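PDB 6V3T: dopamine N-acetyltransferase-like Protein from Tribolium castaneum, which probably transfers the acyl group of acetyl-CoA or longer-chain acyl-CoA thioesters to the amine of serotonin and related arylalkylamines. Local coordinates for residues 75-79 against 113-119; 102-107 against 204-208. All blocks are in the same frame, centred on the assembly; numbering follows the deposited sequence.

In the fold
Followed from its N terminus, the chain builds strand 2-5, three helices (11-19, 26-31 and 41-52) and strands 57-60 and 67-77. The end of strand 67-77 gives residues 75-79, after which helices 80-90, 94-108 and 112-115 run in succession. Contact 1 closes this helical excursion as the chain re-enters the sheet through residues 113-119, just before strand 120-129. The partner of helix 94-108, inside that excursion, lies much further along: contact 2 closes a loop of 96 residues when strand 204-211 arrives between strands 157-162 and 177-183. The two closures therefore cross. Their centres lie 16 Å apart and their nearest atoms about 7 Å, and together they tie the helical insertion to two separate places on one mixed sheet.

Contact 1 of 2, residues 75-79 against 113-119; sequences IARRG and FTKYNVD
This is a partly buried contact between the end of a sheet strand and the turn that leads out of a short helix, at the periphery of the fold, its centre about 18 Å from the chain's centre. Residues 75-77 are extended; the chain then turns away through Arg-78 to Gly-79, which has positive phi (82°) and is the N-cap of helix 80-90. In the other segment, helix 112-115 ends in a Schellman motif: Asn-117 takes phi/psi of 52/72°, Val-118 N hydrogen-bonds to Phe-113 O (2.9 Å) and Asn-117 N weakly to Thr-114 O (3.2 Å). The backbones come closest at Arg-77 and Asp-119, CA to CA 5.9 Å. In this GNAT-type sheet strands 67-77 and 120-129 are antiparallel neighbours, the chain between them runs through three helices, and the contact lies where it comes back beside the strand it left; backbone hydrogen bonds join Ala-76 to Ile-121. The CA-to-CB bond of Phe-113 points toward the strand, and the ring, chi1 m, lies against its end, CZ 3.4 Å from Arg-77 C and 4.1 Å from Ala-76 CB. Arg-78 CG sits over the ring face, a CH-pi contact 4.1 Å from the centroid. With chi1 m, chi2 t, chi3 140° (between wells) and chi4 119°, Arg-78 NH2 forms a salt bridge with Asp-119 OD1 (chi1 m) at 2.6 Å. Val-118 O lies over one guanidinium face, 2.8 Å from Arg-78 NH2, at a poor angle for a hydrogen bond. The Thr-114 hydroxyl is hydrogen-bonded to Asp-111.

Contact 2 of 2, residues 102-107 against 204-208; sequences LLNNVN and YYKVM
A helix packs here on the face of a sheet strand: residues 102-107 of helix 94-108 lie over residues 204-208, their axes 10.2 Å apart at closest and crossing at -48°. The nearest CA atoms are those of Asn-107 and Val-207, at 7.6 Å. Tyr-205 and Val-207, two apart on the extended strand, both project toward the helix, while Lys-206 points away. The ring of Tyr-205, chi1 t, is the main bump, slotted between Leu-102 and Leu-103 on one side of its plane and Val-106 on the other: Leu-103 CD2 comes within 3.5 Å of Tyr-205 CZ, Leu-102 CD2 within 4.4 Å of Tyr-205 CD2, and Val-106 CG1 within 3.9 Å of Tyr-205 CE2. In the GNAT-type fold of acetyltransferases, helices cover a central mixed sheet in this manner; here the strand is an inner one, and the packing borders the cofactor site, with the side chain of Leu-103 about 4 Å from bound acetyl-CoA, and the side chains of Tyr-205 and Thr-163 about 4 Å apart, nearest atoms. Val-106, also t, reaches across to the second bump as well, CG1 lying 3.9 Å from Val-207 CG2. Asn-107 meets both strand residues, its ND2 being 4.1 Å from Val-207 CG2 and 3.4 Å from Tyr-205 OH, the latter at a poor angle for bonding. That amide nitrogen is instead hydrogen-bonded to Leu-103 O, Asn-107 ND2 to O 3.1 Å, and to Asp-161 on neighbouring strand 157-162.

Contact 1 of 2, residues 75-79 against 113-119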
loop_
_atom_site.group_PDB
_atom_site.type_symbol
_atom_site.label_atom_id
_atom_site.label_comp_id
_atom_site.label_asym_id
_atom_site.label_seq_id
_atom_site.Cartn_x
_atom_site.Cartn_y
_atom_site.Cartn_z
ATOM N N ILE A 75 11.518 -1.580 1.629
ATOM C CA ILE A 75 12.180 -1.909 2.924
ATOM C C ILE A 75 11.900 -0.750 3.878
ATOM O O ILE A 75 12.372 0.360 3.587
ATOM C CB ILE A 75 13.694 -2.151 2.756
ATOM C CG1 ILE A 75 14.015 -2.993 1.516
ATOM C CG2 ILE A 75 14.273 -2.765 4.023
ATOM C CD1 ILE A 75 15.497 -3.098 1.191
ATOM N N ALA A 76 11.129 -1.003 4.936
ATOM C CA ALA A 76 10.916 -0.059 6.052
ATOM C C ALA A 76 12.016 -0.270 7.088
ATOM O O ALA A 76 12.374 -1.435 7.336
ATOM C CB ALA A 76 9.561 -0.257 6.660
ATOM N N ARG A 77 12.520 0.824 7.661
ATOM C CA ARG A 77 13.611 0.835 8.675
ATOM C C ARG A 77 13.181 1.675 9.883
ATOM O O ARG A 77 12.280 2.529 9.735
ATOM C CB ARG A 77 14.903 1.357 8.043
ATOM C CG ARG A 77 15.565 0.350 7.114
ATOM C CD ARG A 77 16.829 0.872 6.470
ATOM N NE ARG A 77 17.367 -0.122 5.554
ATOM C CZ ARG A 77 17.151 -0.160 4.239
ATOM N NH1 ARG A 77 17.689 -1.129 3.519
ATOM N NH2 ARG A 77 16.413 0.760 3.639
ATOM N N ARG A 78 13.785 1.410 11.042
ATOM C CA ARG A 78 13.562 2.183 12.290
ATOM C C ARG A 78 13.782 3.662 11.985
ATOM O O ARG A 78 14.736 3.965 11.236
ATOM C CB ARG A 78 14.511 1.711 13.390
ATOM C CG ARG A 78 14.178 0.332 13.938
ATOM C CD ARG A 78 15.252 -0.173 14.874
ATOM N NE ARG A 78 14.648 -0.855 16.007
ATOM C CZ ARG A 78 14.834 -2.129 16.328
ATOM N NH1 ARG A 78 14.230 -2.633 17.393
ATOM N NH2 ARG A 78 15.637 -2.891 15.607
ATOM N N GLY A 79 12.895 4.527 12.492
ATOM C CA GLY A 79 12.968 5.991 12.318
ATOM C C GLY A 79 12.413 6.475 10.985
ATOM O O GLY A 79 12.229 7.683 10.859
ATOM N N PHE A 113 8.979 -3.026 14.822
ATOM C CA PHE A 113 10.450 -3.235 14.904
ATOM C C PHE A 113 10.818 -3.764 16.288
ATOM O O PHE A 113 11.650 -4.675 16.358
ATOM C CB PHE A 113 11.220 -1.949 14.614
ATOM C CG PHE A 113 11.062 -1.457 13.204
ATOM C CD1 PHE A 113 11.714 -2.088 12.157
ATOM C CD2 PHE A 113 10.242 -0.381 12.921
ATOM C CE1 PHE A 113 11.569 -1.641 10.855
ATOM C CE2 PHE A 113 10.101 0.070 11.617
ATOM C CZ PHE A 113 10.761 -0.563 10.587
ATOM N N THR A 114 10.217 -3.209 17.343
ATOM C CA THR A 114 10.443 -3.642 18.747
ATOM C C THR A 114 9.644 -4.921 18.999
ATOM O O THR A 114 10.214 -5.857 19.569
ATOM C CB THR A 114 10.108 -2.527 19.748
ATOM O OG1 THR A 114 11.083 -1.492 19.588
ATOM C CG2 THR A 114 10.094 -2.995 21.189
ATOM N N LYS A 115 8.385 -4.962 18.566
ATOM C CA LYS A 115 7.473 -6.105 18.824
ATOM C C LYS A 115 8.134 -7.413 18.385
ATOM O O LYS A 115 8.079 -8.375 19.153
ATOM C CB LYS A 115 6.137 -5.930 18.104
ATOM C CG LYS A 115 5.095 -6.987 18.457
ATOM C CD LYS A 115 3.682 -6.557 18.157
ATOM C CE LYS A 115 2.648 -7.572 18.578
ATOM N NZ LYS A 115 2.331 -8.491 17.472
ATOM N N TYR A 116 8.733 -7.438 17.196
ATOM C CA TYR A 116 9.285 -8.665 16.559
ATOM C C TYR A 116 10.817 -8.627 16.545
ATOM O O TYR A 116 11.431 -9.556 15.986
ATOM C CB TYR A 116 8.705 -8.825 15.151
ATOM C CG TYR A 116 7.230 -9.125 15.157
ATOM C CD1 TYR A 116 6.771 -10.387 15.487
ATOM C CD2 TYR A 116 6.292 -8.143 14.878
ATOM C CE1 TYR A 116 5.416 -10.681 15.512
ATOM C CE2 TYR A 116 4.933 -8.419 14.899
ATOM C CZ TYR A 116 4.495 -9.692 15.217
ATOM O OH TYR A 116 3.165 -9.984 15.252
ATOM N N ASN A 117 11.408 -7.590 17.145
ATOM C CA ASN A 117 12.879 -7.420 17.262
ATOM C C ASN A 117 13.535 -7.569 15.880
ATOM O O ASN A 117 14.196 -8.587 15.658
ATOM C CB ASN A 117 13.461 -8.413 18.267
ATOM C CG ASN A 117 14.969 -8.336 18.339
ATOM O OD1 ASN A 117 15.557 -7.318 17.979
ATOM N ND2 ASN A 117 15.597 -9.414 18.783
ATOM N N VAL A 118 13.352 -6.582 15.000
ATOM C CA VAL A 118 13.902 -6.568 13.613
ATOM C C VAL A 118 14.308 -5.137 13.279
ATOM O O VAL A 118 13.797 -4.216 13.942
ATOM C CB VAL A 118 12.882 -7.101 12.592
ATOM C CG1 VAL A 118 12.496 -8.549 12.877
ATOM C CG2 VAL A 118 11.639 -6.215 12.506
ATOM N N ASP A 119 15.178 -4.969 12.282
ATOM C CA ASP A 119 15.774 -3.659 11.897
ATOM C C ASP A 119 15.216 -3.221 10.539
ATOM O O ASP A 119 15.281 -2.010 10.255
ATOM C CB ASP A 119 17.306 -3.722 11.864
ATOM C CG ASP A 119 17.958 -4.322 13.106
ATOM O OD1 ASP A 119 17.379 -4.203 14.204
ATOM O OD2 ASP A 119 19.046 -4.914 12.963
#

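Contact 2 of 2, residues 102-107 against 204-208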
loop_
_atom_site.group_PDB
_atom_site.type_symbol
_atom_site.label_atom_id
_atom_site.label_comp_id
_atom_site.label_asym_id
_atom_site.label_seq_id
_atom_site.Cartn_x
_atom_site.Cartn_y
_atom_site.Cartn_z
ATOM N N LEU A 102 -2.704 9.534 9.418
ATOM C CA LEU A 102 -3.366 8.291 9.897
ATOM C C LEU A 102 -2.401 7.114 9.742
ATOM O O LEU A 102 -2.140 6.421 10.747
ATOM C CB LEU A 102 -4.641 8.050 9.084
ATOM C CG LEU A 102 -5.349 6.723 9.355
ATOM C CD1 LEU A 102 -5.900 6.687 10.772
ATOM C CD2 LEU A 102 -6.458 6.478 8.339
ATOM N N LEU A 103 -1.900 6.894 8.527
ATOM C CA LEU A 103 -1.002 5.752 8.230
ATOM C C LEU A 103 0.212 5.794 9.171
ATOM O O LEU A 103 0.446 4.803 9.893
ATOM C CB LEU A 103 -0.595 5.810 6.759
ATOM C CG LEU A 103 -1.730 5.544 5.771
ATOM C CD1 LEU A 103 -1.212 5.467 4.352
ATOM C CD2 LEU A 103 -2.466 4.259 6.106
ATOM N N ASN A 104 0.943 6.905 9.192
ATOM C CA ASN A 104 2.241 6.986 9.903
ATOM C C ASN A 104 1.982 6.970 11.420
ATOM O O ASN A 104 2.691 6.230 12.119
ATOM C CB ASN A 104 3.069 8.149 9.362
ATOM C CG ASN A 104 3.536 7.907 7.938
ATOM O OD1 ASN A 104 4.479 7.159 7.700
ATOM N ND2 ASN A 104 2.891 8.529 6.972
ATOM N N ASN A 105 0.976 7.699 11.915
ATOM C CA ASN A 105 0.603 7.672 13.356
ATOM C C ASN A 105 0.311 6.227 13.770
ATOM O O ASN A 105 0.971 5.735 14.702
ATOM C CB ASN A 105 -0.597 8.561 13.684
ATOM C CG ASN A 105 -0.229 10.023 13.798
ATOM O OD1 ASN A 105 0.932 10.390 13.626
ATOM N ND2 ASN A 105 -1.212 10.859 14.088
ATOM N N VAL A 106 -0.633 5.573 13.090
ATOM C CA VAL A 106 -1.057 4.177 13.404
ATOM C C VAL A 106 0.194 3.294 13.446
ATOM O O VAL A 106 0.389 2.575 14.455
ATOM C CB VAL A 106 -2.082 3.634 12.391
ATOM C CG1 VAL A 106 -2.318 2.138 12.582
ATOM C CG2 VAL A 106 -3.400 4.391 12.458
ATOM N N ASN A 107 1.000 3.340 12.383
ATOM C CA ASN A 107 2.228 2.517 12.271
ATOM C C ASN A 107 3.121 2.827 13.470
ATOM O O ASN A 107 3.460 1.889 14.218
ATOM C CB ASN A 107 2.938 2.740 10.940
ATOM C CG ASN A 107 2.549 1.697 9.917
ATOM O OD1 ASN A 107 3.188 0.653 9.829
ATOM N ND2 ASN A 107 1.494 1.960 9.161
ATOM N N TYR A 204 -13.159 0.016 8.043
ATOM C CA TYR A 204 -11.960 0.046 8.924
ATOM C C TYR A 204 -10.681 -0.344 8.174
ATOM O O TYR A 204 -10.740 -1.042 7.143
ATOM C CB TYR A 204 -12.188 -0.847 10.141
ATOM C CG TYR A 204 -12.687 -2.231 9.820
ATOM C CD1 TYR A 204 -13.978 -2.472 9.422
ATOM C CD2 TYR A 204 -11.864 -3.319 9.917
ATOM C CE1 TYR A 204 -14.432 -3.743 9.115
ATOM C CE2 TYR A 204 -12.305 -4.603 9.641
ATOM C CZ TYR A 204 -13.595 -4.822 9.231
ATOM O OH TYR A 204 -14.017 -6.084 8.945
ATOM N N TYR A 205 -9.552 0.121 8.720
ATOM C CA TYR A 205 -8.167 -0.065 8.208
ATOM C C TYR A 205 -7.420 -0.971 9.189
ATOM O O TYR A 205 -7.451 -0.716 10.423
ATOM C CB TYR A 205 -7.494 1.298 8.013
ATOM C CG TYR A 205 -5.989 1.377 8.151
ATOM C CD1 TYR A 205 -5.137 0.620 7.360
ATOM C CD2 TYR A 205 -5.410 2.291 9.015
ATOM C CE1 TYR A 205 -3.754 0.735 7.461
ATOM C CE2 TYR A 205 -4.034 2.423 9.126
ATOM C CZ TYR A 205 -3.200 1.640 8.349
ATOM O OH TYR A 205 -1.845 1.775 8.476
ATOM N N LYS A 206 -6.824 -2.035 8.656
ATOM C CA LYS A 206 -6.017 -2.989 9.438
ATOM C C LYS A 206 -4.579 -2.889 8.972
ATOM O O LYS A 206 -4.362 -2.924 7.744
ATOM C CB LYS A 206 -6.481 -4.423 9.217
ATOM C CG LYS A 206 -7.696 -4.848 10.015
ATOM C CD LYS A 206 -8.220 -6.164 9.518
ATOM C CE LYS A 206 -9.207 -6.819 10.446
ATOM N NZ LYS A 206 -9.494 -8.188 9.975
ATOM N N VAL A 207 -3.655 -2.761 9.920
ATOM C CA VAL A 207 -2.232 -3.148 9.732
ATOM C C VAL A 207 -2.157 -4.656 9.980
ATOM O O VAL A 207 -2.673 -5.114 11.009
ATOM C CB VAL A 207 -1.286 -2.334 10.631
ATOM C CG1 VAL A 207 0.141 -2.855 10.580
ATOM C CG2 VAL A 207 -1.311 -0.865 10.248
ATOM N N MET A 208 -1.596 -5.389 9.020
ATOM C CA MET A 208 -1.574 -6.870 9.001
ATOM C C MET A 208 -0.151 -7.324 8.697
ATOM O O MET A 208 0.591 -6.585 8.047
ATOM C CB MET A 208 -2.546 -7.428 7.958
ATOM C CG MET A 208 -3.960 -6.900 8.136
ATOM S SD MET A 208 -5.198 -7.655 7.053
ATOM C CE MET A 208 -5.500 -9.190 7.938
#